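Local coordinates for protein molybdopterin synthase sulfur carrier subunit (Homo sapiens, PDB 5MPO) that carries the sulfur, as a thiocarboxylate at its C-terminus, that molybdopterin synthase inserts into precursor Z to make the dithiolene of molybdopterin, at residues V27-T37 against I59-A67. Residues are numbered along the deposited sequence; the frame is centred on the assembly and turned at random.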
ATOM      1  N   VAL B  27      25.621   3.101  29.101  1.00 47.72           N
ATOM      2  CA  VAL B  27      25.759   3.704  27.786  1.00 47.31           C
ATOM      3  C   VAL B  27      25.577   2.591  26.796  1.00 52.85           C
ATOM      4  O   VAL B  27      26.177   1.504  26.961  1.00 45.71           O
ATOM      5  CB  VAL B  27      27.079   4.451  27.596  1.00 49.81           C
ATOM      6  CG1 VAL B  27      27.161   5.094  26.204  1.00 53.41           C
ATOM      7  CG2 VAL B  27      27.189   5.559  28.648  1.00 53.52           C
ATOM      8  N   LEU B  28      24.680   2.805  25.829  1.00 46.35           N
ATOM      9  CA  LEU B  28      24.461   1.787  24.790  1.00 53.09           C
ATOM     10  C   LEU B  28      25.010   2.300  23.450  1.00 48.34           C
ATOM     11  O   LEU B  28      24.829   3.483  23.097  1.00 49.55           O
ATOM     12  CB  LEU B  28      22.980   1.481  24.716  1.00 54.87           C
ATOM     13  CG  LEU B  28      22.345   0.935  26.010  1.00 53.86           C
ATOM     14  CD1 LEU B  28      20.867   0.606  25.836  1.00 55.28           C
ATOM     15  CD2 LEU B  28      23.006  -0.360  26.385  1.00 56.64           C
ATOM     16  N   TYR B  29      25.740   1.447  22.755  1.00 42.10           N
ATOM     17  CA  TYR B  29      26.411   1.867  21.489  1.00 51.22           C
ATOM     18  C   TYR B  29      25.779   1.034  20.391  1.00 51.34           C
ATOM     19  O   TYR B  29      25.780  -0.204  20.459  1.00 48.71           O
ATOM     20  CB  TYR B  29      27.946   1.695  21.491  1.00 49.38           C
ATOM     21  CG  TYR B  29      28.684   2.541  22.527  1.00 48.30           C
ATOM     22  CD1 TYR B  29      28.770   3.907  22.388  1.00 55.94           C
ATOM     23  CD2 TYR B  29      29.251   1.961  23.684  1.00 50.59           C
ATOM     24  CE1 TYR B  29      29.411   4.689  23.344  1.00 58.22           C
ATOM     25  CE2 TYR B  29      29.884   2.726  24.640  1.00 49.51           C
ATOM     26  CZ  TYR B  29      29.952   4.088  24.469  1.00 55.20           C
ATOM     27  OH  TYR B  29      30.557   4.887  25.399  1.00 62.57           O
ATOM     28  N   PHE B  30      25.177   1.716  19.419  1.00 53.36           N
ATOM     29  CA  PHE B  30      24.491   1.025  18.323  1.00 56.91           C
ATOM     30  C   PHE B  30      25.217   1.200  17.000  1.00 54.65           C
ATOM     31  O   PHE B  30      25.787   2.266  16.739  1.00 51.29           O
ATOM     32  CB  PHE B  30      23.031   1.540  18.257  1.00 52.76           C
ATOM     33  CG  PHE B  30      22.201   0.984  19.356  1.00 47.25           C
ATOM     34  CD1 PHE B  30      21.861  -0.347  19.330  1.00 40.68           C
ATOM     35  CD2 PHE B  30      21.909   1.748  20.491  1.00 47.34           C
ATOM     36  CE1 PHE B  30      21.183  -0.926  20.369  1.00 45.33           C
ATOM     37  CE2 PHE B  30      21.218   1.180  21.534  1.00 47.59           C
ATOM     38  CZ  PHE B  30      20.859  -0.165  21.479  1.00 44.08           C
ATOM     39  N   ALA B  31      25.163   0.161  16.178  1.00 58.86           N
ATOM     40  CA  ALA B  31      25.583   0.225  14.756  1.00 65.08           C
ATOM     41  C   ALA B  31      27.090   0.549  14.613  1.00 65.12           C
ATOM     42  O   ALA B  31      27.886  -0.144  15.243  1.00 61.06           O
ATOM     43  CB  ALA B  31      24.698   1.195  14.001  1.00 65.99           C
ATOM     44  N   LYS B  32      27.481   1.565  13.832  1.00 64.99           N
ATOM     45  CA  LYS B  32      28.896   1.969  13.695  1.00 75.57           C
ATOM     46  C   LYS B  32      29.565   2.166  15.071  1.00 75.53           C
ATOM     47  O   LYS B  32      30.652   1.616  15.307  1.00 69.31           O
ATOM     48  CB  LYS B  32      29.046   3.269  12.871  1.00 65.93           C
ATOM     49  N   SER B  33      28.886   2.916  15.956  1.00 68.59           N
ATOM     50  CA  SER B  33      29.423   3.350  17.266  1.00 61.66           C
ATOM     51  C   SER B  33      29.885   2.169  18.112  1.00 61.27           C
ATOM     52  O   SER B  33      30.844   2.302  18.857  1.00 60.88           O
ATOM     53  CB  SER B  33      28.413   4.216  18.047  1.00 59.69           C
ATOM     54  OG  SER B  33      27.375   3.417  18.621  1.00 59.86           O
ATOM     55  N   ALA B  34      29.223   1.022  17.985  1.00 54.30           N
ATOM     56  CA  ALA B  34      29.710  -0.189  18.618  1.00 59.30           C
ATOM     57  C   ALA B  34      31.002  -0.706  17.956  1.00 67.11           C
ATOM     58  O   ALA B  34      31.853  -1.260  18.632  1.00 73.63           O
ATOM     59  CB  ALA B  34      28.612  -1.284  18.638  1.00 53.56           C
ATOM     60  N   GLU B  35      31.117  -0.567  16.633  1.00 88.25           N
ATOM     61  CA  GLU B  35      32.318  -0.995  15.864  1.00 89.57           C
ATOM     62  C   GLU B  35      33.532  -0.210  16.365  1.00 81.48           C
ATOM     63  O   GLU B  35      34.512  -0.827  16.773  1.00 76.77           O
ATOM     64  CB  GLU B  35      32.119  -0.844  14.325  1.00 81.59           C
ATOM     65  N   ILE B  36      33.404   1.126  16.405  1.00 68.29           N
ATOM     66  CA  ILE B  36      34.423   2.055  16.939  1.00 68.60           C
ATOM     67  C   ILE B  36      34.782   1.809  18.405  1.00 70.03           C
ATOM     68  O   ILE B  36      35.854   1.337  18.671  1.00 86.22           O
ATOM     69  CB  ILE B  36      33.970   3.529  16.815  1.00 70.92           C
ATOM     70  CG1 ILE B  36      33.768   3.907  15.350  1.00 68.40           C
ATOM     71  CG2 ILE B  36      34.979   4.488  17.463  1.00 71.91           C
ATOM     72  CD1 ILE B  36      33.216   5.317  15.152  1.00 72.73           C
ATOM     73  N   THR B  37      33.888   2.097  19.354  1.00 72.84           N
ATOM     74  CA  THR B  37      34.145   1.780  20.774  1.00 70.11           C
ATOM     75  C   THR B  37      34.610   0.342  20.923  1.00 69.60           C
ATOM     76  O   THR B  37      35.366   0.026  21.832  1.00 65.71           O
ATOM     77  CB  THR B  37      32.917   1.959  21.771  1.00 61.90           C
ATOM     78  OG1 THR B  37      31.979   0.844  21.710  1.00 59.13           O
ATOM     79  CG2 THR B  37      32.209   3.282  21.575  1.00 63.29           C
ATOM     80  N   ILE B  59      31.915  10.734  27.050  1.00 77.78           N
ATOM     81  CA  ILE B  59      31.881   9.499  26.274  1.00 76.77           C
ATOM     82  C   ILE B  59      32.982   9.496  25.239  1.00 68.45           C
ATOM     83  O   ILE B  59      33.652   8.467  25.080  1.00 61.59           O
ATOM     84  CB  ILE B  59      30.499   9.224  25.636  1.00 74.95           C
ATOM     85  CG1 ILE B  59      29.453   9.062  26.744  1.00 74.36           C
ATOM     86  CG2 ILE B  59      30.554   7.937  24.816  1.00 69.01           C
ATOM     87  CD1 ILE B  59      28.023   9.023  26.260  1.00 78.28           C
ATOM     88  N   GLU B  60      33.141  10.634  24.550  1.00 77.56           N
ATOM     89  CA  GLU B  60      34.204  10.854  23.533  1.00 86.83           C
ATOM     90  C   GLU B  60      35.583  10.621  24.139  1.00 86.94           C
ATOM     91  O   GLU B  60      36.356   9.790  23.628  1.00 75.33           O
ATOM     92  CB  GLU B  60      34.117  12.279  22.971  1.00 94.31           C
ATOM     93  CG  GLU B  60      34.894  12.541  21.675  1.00 95.00           C
ATOM     94  CD  GLU B  60      34.377  13.794  20.952  1.00101.61           C
ATOM     95  OE1 GLU B  60      34.048  14.827  21.609  1.00 84.07           O
ATOM     96  OE2 GLU B  60      34.244  13.757  19.713  1.00111.88           O
ATOM     97  N   THR B  61      35.846  11.306  25.266  1.00 77.75           N
ATOM     98  CA  THR B  61      37.057  11.077  26.090  1.00 76.90           C
ATOM     99  C   THR B  61      37.378   9.592  26.218  1.00 76.13           C
ATOM    100  O   THR B  61      38.534   9.182  26.158  1.00 86.74           O
ATOM    101  CB  THR B  61      36.860  11.620  27.523  1.00 81.31           C
ATOM    102  OG1 THR B  61      36.947  13.058  27.541  1.00 74.97           O
ATOM    103  CG2 THR B  61      37.858  10.992  28.543  1.00 80.18           C
ATOM    104  N   ARG B  62      36.338   8.795  26.410  1.00 70.12           N
ATOM    105  CA  ARG B  62      36.498   7.415  26.825  1.00 68.95           C
ATOM    106  C   ARG B  62      36.742   6.472  25.672  1.00 65.46           C
ATOM    107  O   ARG B  62      37.211   5.363  25.891  1.00 59.53           O
ATOM    108  CB  ARG B  62      35.265   6.987  27.629  1.00 74.95           C
ATOM    109  CG  ARG B  62      35.484   5.806  28.584  1.00 82.69           C
ATOM    110  CD  ARG B  62      34.413   5.714  29.674  1.00 77.69           C
ATOM    111  NE  ARG B  62      34.210   7.011  30.359  1.00 81.47           N
ATOM    112  CZ  ARG B  62      33.976   7.173  31.665  1.00 78.06           C
ATOM    113  NH1 ARG B  62      33.861   6.131  32.503  1.00 81.95           N
ATOM    114  NH2 ARG B  62      33.829   8.403  32.140  1.00 73.14           N
ATOM    115  N   HIS B  63      36.368   6.886  24.460  1.00 70.94           N
ATOM    116  CA  HIS B  63      36.643   6.114  23.235  1.00 74.72           C
ATOM    117  C   HIS B  63      36.883   7.193  22.199  1.00 83.25           C
ATOM    118  O   HIS B  63      35.904   7.727  21.625  1.00 72.29           O
ATOM    119  CB  HIS B  63      35.457   5.242  22.814  1.00 64.61           C
ATOM    120  CG  HIS B  63      34.959   4.339  23.884  1.00 61.31           C
ATOM    121  ND1 HIS B  63      35.432   3.055  24.054  1.00 66.85           N
ATOM    122  CD2 HIS B  63      34.030   4.536  24.851  1.00 59.10           C
ATOM    123  CE1 HIS B  63      34.836   2.505  25.097  1.00 61.30           C
ATOM    124  NE2 HIS B  63      33.982   3.388  25.597  1.00 64.61           N
ATOM    125  N   PRO B  64      38.164   7.592  22.014  1.00 96.08           N
ATOM    126  CA  PRO B  64      38.392   8.779  21.156  1.00 98.12           C
ATOM    127  C   PRO B  64      38.028   8.588  19.663  1.00 79.20           C
ATOM    128  O   PRO B  64      37.708   9.584  19.016  1.00 81.72           O
ATOM    129  CB  PRO B  64      39.885   9.117  21.388  1.00 93.78           C
ATOM    130  CG  PRO B  64      40.232   8.455  22.681  1.00 94.30           C
ATOM    131  CD  PRO B  64      39.403   7.197  22.720  1.00 94.61           C
ATOM    132  N   GLY B  65      38.013   7.342  19.160  1.00 68.95           N
ATOM    133  CA  GLY B  65      37.469   7.029  17.827  1.00 76.91           C
ATOM    134  C   GLY B  65      36.108   7.700  17.538  1.00 91.01           C
ATOM    135  O   GLY B  65      35.872   8.237  16.445  1.00 90.89           O
ATOM    136  N   LEU B  66      35.220   7.707  18.532  1.00 87.15           N
ATOM    137  CA  LEU B  66      33.937   8.419  18.414  1.00 94.38           C
ATOM    138  C   LEU B  66      34.025   9.898  18.024  1.00 92.51           C
ATOM    139  O   LEU B  66      32.996  10.489  17.672  1.00 94.05           O
ATOM    140  CB  LEU B  66      33.130   8.341  19.718  1.00 92.00           C
ATOM    141  CG  LEU B  66      32.745   6.956  20.242  1.00 96.65           C
ATOM    142  CD1 LEU B  66      31.854   7.149  21.452  1.00 91.46           C
ATOM    143  CD2 LEU B  66      32.071   6.074  19.189  1.00 96.70           C
ATOM    144  N   ALA B  67      35.209  10.511  18.108  1.00 89.94           N
ATOM    145  CA  ALA B  67      35.378  11.915  17.672  1.00 96.14           C
ATOM    146  C   ALA B  67      34.960  12.180  16.216  1.00 88.18           C
ATOM    147  O   ALA B  67      34.283  13.193  15.932  1.00 80.40           O
ATOM    148  CB  ALA B  67      36.804  12.394  17.929  1.00 94.98           C
TER
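Thr37 lies against two aromatic rings at once. Its CB sits over one face of the His63 imidazole, 3.8 Å from the ring centroid, a CH-pi contact, while its CG2 stands 3.4 Å above the centre of the Tyr29 ring. A beta-branched residue suits this corner because CG2, anti to the carbonyl carbon, fills the angle between rings whose planes meet at 73°, and OG1 takes a hydrogen bond from the backbone N of Val39. Apolar contacts carry the rest. Ile59 CG2 lies in the plane of the Tyr29 ring, at its edge; two residues earlier on the strand, Val27 CG1 meets Ile59 CD1 tip to tip at 4.0 Å. Leu66 forks: CD1 meets Tyr29 CE1, while CD2 lies 3.7 Å from Ile36 CG2. Gly65 fits here because a CB would collide with Ile36 CG2. The polar ends converge outside the segments: Tyr29 OH and His63 NE2 both hydrogen-bond Glu42 OE2. Replacing His63 by an alanine would probably uncover one side of Thr37 and leave the Glu42 carboxylate with one partner fewer. In this MoaD-family, ubiquitin-like fold, the contact packs the end of helix 52-62 and the 3-10 turn after it onto strand 24-29, flanked by strands 41-45 and 96-100, and onto helix 32-37.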